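Local coordinates for protein packaging enzyme P4 (Pseudomonas phage phi6, PDB 4BLO) that hydrolyses nucleoside triphosphates as a hexameric RecA-like P-loop packaging enzyme, probably to drive viral RNA into the empty phage capsid, at residues L[172-177]-L[182-187]; L[134-137]-L[141-144]. All coordinates share one frame; numbering follows the deposited sequence.

Interaction 1 (L[172-177]-L[182-187]); sequences IVCIGL and FNVAVD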
loop_
_atom_site.group_PDB
_atom_site.type_symbol
_atom_site.label_atom_id
_atom_site.label_comp_id
_atom_site.label_asym_id
_atom_site.label_seq_id
_atom_site.Cartn_x
_atom_site.Cartn_y
_atom_site.Cartn_z
ATOM N N ILE L 172 -23.987 -7.453 -21.548
ATOM C CA ILE L 172 -25.130 -8.168 -22.125
ATOM C C ILE L 172 -25.854 -7.263 -23.136
ATOM O O ILE L 172 -26.061 -7.677 -24.279
ATOM C CB ILE L 172 -26.098 -8.673 -21.016
ATOM C CG1 ILE L 172 -25.534 -9.911 -20.318
ATOM C CG2 ILE L 172 -27.484 -8.987 -21.576
ATOM C CD1 ILE L 172 -26.206 -10.239 -19.013
ATOM N N VAL L 173 -26.213 -6.037 -22.717
ATOM C CA VAL L 173 -26.937 -5.085 -23.552
ATOM C C VAL L 173 -26.040 -4.585 -24.694
ATOM O O VAL L 173 -26.509 -4.522 -25.833
ATOM C CB VAL L 173 -27.536 -3.913 -22.731
ATOM C CG1 VAL L 173 -28.471 -3.062 -23.591
ATOM C CG2 VAL L 173 -28.283 -4.421 -21.505
ATOM N N CYS L 174 -24.760 -4.269 -24.403
ATOM C CA CYS L 174 -23.805 -3.776 -25.396
ATOM C C CYS L 174 -23.544 -4.817 -26.501
ATOM O O CYS L 174 -23.723 -4.492 -27.676
ATOM C CB CYS L 174 -22.505 -3.337 -24.731
ATOM S SG CYS L 174 -22.578 -1.689 -23.973
ATOM N N ILE L 175 -23.148 -6.060 -26.133
ATOM C CA ILE L 175 -22.869 -7.136 -27.094
ATOM C C ILE L 175 -24.178 -7.622 -27.746
ATOM O O ILE L 175 -24.242 -7.713 -28.970
ATOM C CB ILE L 175 -22.066 -8.310 -26.455
ATOM C CG1 ILE L 175 -20.689 -7.827 -25.953
ATOM C CG2 ILE L 175 -21.904 -9.492 -27.436
ATOM C CD1 ILE L 175 -20.092 -8.658 -24.810
ATOM N N GLY L 176 -25.190 -7.907 -26.934
ATOM C CA GLY L 176 -26.485 -8.391 -27.404
ATOM C C GLY L 176 -27.151 -7.528 -28.447
ATOM O O GLY L 176 -27.421 -8.003 -29.555
ATOM N N LEU L 177 -27.405 -6.249 -28.112
ATOM C CA LEU L 177 -28.081 -5.312 -29.019
ATOM C C LEU L 177 -27.138 -4.730 -30.076
ATOM O O LEU L 177 -27.567 -4.513 -31.213
ATOM C CB LEU L 177 -28.785 -4.178 -28.254
ATOM C CG LEU L 177 -29.881 -4.591 -27.246
ATOM C CD1 LEU L 177 -30.551 -3.373 -26.662
ATOM C CD2 LEU L 177 -30.952 -5.462 -27.896
ATOM N N PHE L 182 -27.762 -2.249 -33.511
ATOM C CA PHE L 182 -28.167 -1.081 -32.739
ATOM C C PHE L 182 -26.993 -0.229 -32.340
ATOM O O PHE L 182 -25.920 -0.758 -32.061
ATOM C CB PHE L 182 -28.933 -1.489 -31.466
ATOM C CG PHE L 182 -30.320 -2.012 -31.716
ATOM C CD1 PHE L 182 -31.373 -1.141 -31.964
ATOM C CD2 PHE L 182 -30.574 -3.374 -31.709
ATOM C CE1 PHE L 182 -32.661 -1.626 -32.208
ATOM C CE2 PHE L 182 -31.854 -3.860 -31.947
ATOM C CZ PHE L 182 -32.893 -2.983 -32.196
ATOM N N ASN L 183 -27.209 1.086 -32.280
ATOM C CA ASN L 183 -26.221 2.057 -31.835
ATOM C C ASN L 183 -26.378 2.211 -30.339
ATOM O O ASN L 183 -27.258 2.946 -29.862
ATOM C CB ASN L 183 -26.390 3.378 -32.571
ATOM C CG ASN L 183 -26.047 3.317 -34.037
ATOM O OD1 ASN L 183 -26.604 4.058 -34.846
ATOM N ND2 ASN L 183 -25.102 2.470 -34.410
ATOM N N VAL L 184 -25.556 1.450 -29.596
ATOM C CA VAL L 184 -25.575 1.370 -28.138
ATOM C C VAL L 184 -24.593 2.371 -27.541
ATOM O O VAL L 184 -23.473 2.521 -28.039
ATOM C CB VAL L 184 -25.287 -0.079 -27.653
ATOM C CG1 VAL L 184 -25.373 -0.190 -26.141
ATOM C CG2 VAL L 184 -26.244 -1.077 -28.293
ATOM N N ALA L 185 -25.022 3.050 -26.454
ATOM C CA ALA L 185 -24.210 4.002 -25.705
ATOM C C ALA L 185 -24.306 3.740 -24.220
ATOM O O ALA L 185 -25.364 3.329 -23.744
ATOM C CB ALA L 185 -24.651 5.413 -26.008
ATOM N N VAL L 186 -23.207 3.975 -23.481
ATOM C CA VAL L 186 -23.162 3.790 -22.024
ATOM C C VAL L 186 -22.804 5.107 -21.331
ATOM O O VAL L 186 -21.694 5.618 -21.503
ATOM C CB VAL L 186 -22.206 2.655 -21.569
ATOM C CG1 VAL L 186 -22.406 2.328 -20.093
ATOM C CG2 VAL L 186 -22.397 1.407 -22.414
ATOM N N ASP L 187 -23.774 5.640 -20.553
ATOM C CA ASP L 187 -23.653 6.831 -19.705
ATOM C C ASP L 187 -24.138 6.480 -18.291
ATOM O O ASP L 187 -25.341 6.420 -18.066
ATOM C CB ASP L 187 -24.427 8.033 -20.278
ATOM C CG ASP L 187 -24.093 9.386 -19.654
ATOM O OD1 ASP L 187 -23.034 9.501 -18.991
ATOM O OD2 ASP L 187 -24.886 10.340 -19.849
#
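V184 is the bump that the helix receives. Its forked side chain rises from the strand and straddles the shallow hollow between C174 and L177, one turn apart on helix 172-177. With CG1 anti to the backbone N (chi1 -177°), the two methyls separate along the helix surface. V184 CG1 rests against C174 SG at 3.8 Å, with C174 CA just behind, while V184 CG2 reaches L177 CB at 4.0 Å and comes near V173 O. C174 answers with a bump of its own. Its SG leans back beside the backbone N and drops into the notch between the valines two residues apart on the strand, meeting V186 CG2 at 3.5 Å. Helix and strand axes approach to 8.7 Å and run nearly antiparallel, at 169°. This is the returning limb of a beta-alpha-beta crossover in a RecA-like alpha/beta domain: helix 167-179 leaves strand 161-163, passes over the sheet and turns back into the parallel strand 184-187, with strand 144-147 lying between the two. I146 of that middle strand packs under V173 and C174 and also touches V184, while helix 38-54 covers the helix through I172, V173 and I175. At the turn end the contact becomes partly polar. F182 N donates to L177 O at 3.2 Å (N-H...O 148°), approaching from somewhat above the carbonyl plane. The same oxygen sits at the edge of the F182 ring, in its plane, 3.3 Å from F182 CD2. L177 CB lies 4.0 Å from F182 CD2, about 3 Å above the plane of the ring and beyond that corner, and H9 stacks on F182.

Interaction 2 (L[134-137]-L[141-144]); sequences ITLN and RPDV. With ADP (adenosine-5'-diphosphate), chain B.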
loop_
_atom_site.group_PDB
_atom_site.type_symbol
_atom_site.label_atom_id
_atom_site.label_comp_id
_atom_site.label_asym_id
_atom_site.label_seq_id
_atom_site.Cartn_x
_atom_site.Cartn_y
_atom_site.Cartn_z
ATOM N N ILE L 134 -24.574 15.790 -22.726
ATOM C CA ILE L 134 -25.232 16.698 -23.674
ATOM C C ILE L 134 -24.847 16.308 -25.100
ATOM O O ILE L 134 -25.739 16.135 -25.927
ATOM C CB ILE L 134 -24.892 18.182 -23.333
ATOM C CG1 ILE L 134 -25.905 18.759 -22.315
ATOM C CG2 ILE L 134 -24.700 19.101 -24.558
ATOM C CD1 ILE L 134 -27.449 18.874 -22.768
ATOM N N THR L 135 -23.536 16.130 -25.368
ATOM C CA THR L 135 -23.007 15.744 -26.681
ATOM C C THR L 135 -23.560 14.369 -27.070
ATOM O O THR L 135 -24.013 14.193 -28.206
ATOM C CB THR L 135 -21.474 15.759 -26.678
ATOM O OG1 THR L 135 -21.039 17.067 -26.338
ATOM C CG2 THR L 135 -20.883 15.366 -28.024
ATOM N N LEU L 136 -23.564 13.420 -26.104
ATOM C CA LEU L 136 -24.068 12.078 -26.319
ATOM C C LEU L 136 -25.547 12.073 -26.797
ATOM O O LEU L 136 -25.863 11.422 -27.793
ATOM C CB LEU L 136 -23.907 11.250 -25.027
ATOM C CG LEU L 136 -24.503 9.828 -25.037
ATOM C CD1 LEU L 136 -23.824 8.932 -26.072
ATOM C CD2 LEU L 136 -24.434 9.211 -23.676
ATOM N N ASN L 137 -26.428 12.811 -26.115
ATOM C CA ASN L 137 -27.842 12.740 -26.424
ATOM C C ASN L 137 -28.286 13.705 -27.529
ATOM O O ASN L 137 -29.165 13.330 -28.317
ATOM C CB ASN L 137 -28.668 12.919 -25.159
ATOM C CG ASN L 137 -28.464 11.754 -24.206
ATOM O OD1 ASN L 137 -29.091 10.699 -24.316
ATOM N ND2 ASN L 137 -27.493 11.873 -23.312
ATOM N N ARG L 141 -27.102 11.133 -30.615
ATOM C CA ARG L 141 -28.453 10.494 -30.793
ATOM C C ARG L 141 -28.364 8.938 -30.813
ATOM O O ARG L 141 -28.635 8.357 -31.872
ATOM C CB ARG L 141 -29.056 10.985 -32.155
ATOM C CG ARG L 141 -29.000 12.489 -32.447
ATOM C CD ARG L 141 -30.140 13.297 -31.843
ATOM N NE ARG L 141 -31.442 13.104 -32.487
ATOM C CZ ARG L 141 -32.330 12.167 -32.151
ATOM N NH1 ARG L 141 -32.039 11.269 -31.216
ATOM N NH2 ARG L 141 -33.506 12.111 -32.760
ATOM N N PRO L 142 -27.999 8.244 -29.710
ATOM C CA PRO L 142 -27.923 6.762 -29.755
ATOM C C PRO L 142 -29.275 6.053 -29.800
ATOM O O PRO L 142 -30.253 6.606 -29.316
ATOM C CB PRO L 142 -27.193 6.404 -28.483
ATOM C CG PRO L 142 -27.049 7.695 -27.749
ATOM C CD PRO L 142 -27.660 8.792 -28.385
ATOM N N ASP L 143 -29.312 4.828 -30.368
ATOM C CA ASP L 143 -30.538 4.035 -30.454
ATOM C C ASP L 143 -30.929 3.502 -29.069
ATOM O O ASP L 143 -32.100 3.546 -28.706
ATOM C CB ASP L 143 -30.420 2.868 -31.461
ATOM C CG ASP L 143 -30.000 3.242 -32.870
ATOM O OD1 ASP L 143 -30.172 4.417 -33.256
ATOM O OD2 ASP L 143 -29.503 2.352 -33.594
ATOM N N VAL L 144 -29.945 2.996 -28.314
ATOM C CA VAL L 144 -30.122 2.461 -26.963
ATOM C C VAL L 144 -29.185 3.238 -26.016
ATOM O O VAL L 144 -27.985 3.313 -26.266
ATOM C CB VAL L 144 -29.873 0.918 -26.937
ATOM C CG1 VAL L 144 -29.970 0.363 -25.520
ATOM C CG2 VAL L 144 -30.848 0.180 -27.861
HETATM P PB ADP B . -21.052 16.031 -18.115
HETATM O O1B ADP B . -19.679 16.107 -18.822
HETATM O O2B ADP B . -21.815 14.806 -18.632
HETATM O O3B ADP B . -20.870 15.922 -16.625
HETATM P PA ADP B . -23.388 17.596 -18.944
HETATM O O1A ADP B . -24.365 16.813 -18.048
HETATM O O2A ADP B . -23.520 17.111 -20.337
HETATM O O3A ADP B . -21.886 17.359 -18.438
HETATM O "O5'" ADP B . -23.718 19.145 -18.890
HETATM C "C5'" ADP B . -22.706 20.123 -19.204
HETATM C "C4'" ADP B . -23.295 21.507 -19.198
HETATM O "O4'" ADP B . -23.786 21.815 -17.877
HETATM C "C3'" ADP B . -22.291 22.609 -19.516
HETATM O "O3'" ADP B . -22.136 22.803 -20.918
HETATM C "C2'" ADP B . -22.891 23.817 -18.797
HETATM O "O2'" ADP B . -23.894 24.478 -19.560
HETATM C "C1'" ADP B . -23.495 23.162 -17.547
HETATM N N9 ADP B . -22.634 23.199 -16.364
HETATM C C8 ADP B . -21.931 22.162 -15.808
HETATM N N7 ADP B . -21.233 22.490 -14.748
HETATM C C5 ADP B . -21.499 23.847 -14.591
HETATM C C6 ADP B . -21.060 24.798 -13.644
HETATM N N6 ADP B . -20.173 24.534 -12.681
HETATM N N1 ADP B . -21.533 26.062 -13.759
HETATM C C2 ADP B . -22.368 26.350 -14.763
HETATM N N3 ADP B . -22.836 25.544 -15.720
HETATM C C4 ADP B . -22.362 24.293 -15.576
#
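L136 and P142 meet across the end of helix 132-140, their side chains crossing at about a right angle. From L136 CB the chain is carried away from the backbone N (chi1 175°), which points CG toward the central sheet. L136 CG comes within 4.3 Å of P142 CG. There the second torsion (chi2 63°) parts the two methyls: CD1 closes on P142 CG at 3.8 Å and also touches A185, while CD2 turns to D187, two residues further along strand 184-187. L145, V228 and V230 line the rest of the leucine's seat, so one side chain joins the helix to three parallel strands. The backbone of the same residue makes the second half of the contact. L136 O takes a weak hydrogen bond from R141 N, 3.1 Å long and bent to 125° at the hydrogen, and lies 3.2 Å from P142 CD. R141, with positive phi, is where the chain abandons helical geometry, and the chain then passes through P142 and D143 into strand 144-147. The aliphatic part of R141 folds back, its CD 3.7 Å from N137 O, although this arginine is poorly ordered. N137 ND2 is hydrogen-bonded to S133 O, one turn back in the same helix. At the other end of the segment I134 N donates to O2A of ADP at 2.9 Å, extending the row of P-loop amides from G129, G131 and S133 that surround the diphosphate. The polar link at the helix end is therefore modest: a weak, bent N-H bond serves L136 O beside the proline CD, and the apolar hold comes from L136 against P142 and the sheet, whereas at the nucleotide end backbone N-H groups and the K132 ammonium meet the ADP.

Both contacts hold strand 184-187, but from opposite sides: interaction 1 uses V184 and V186 to seat helix 167-179, while interaction 2 packs on A185 from the other face, through P142 as well as its leucine. The strand is thus sandwiched between two helices. Two probable hydrogen bonds, N183 N to D143 OD2 and A185 N to V144 O, join the two contacts directly. Interaction 1 is wholly buried near the centre of the chain and mostly hydrocarbon and sulfur. Interaction 2 lies further out, with R141 exposed, and its helix reaches the ADP, so its chemistry passes from apolar to phosphate-binding along its length.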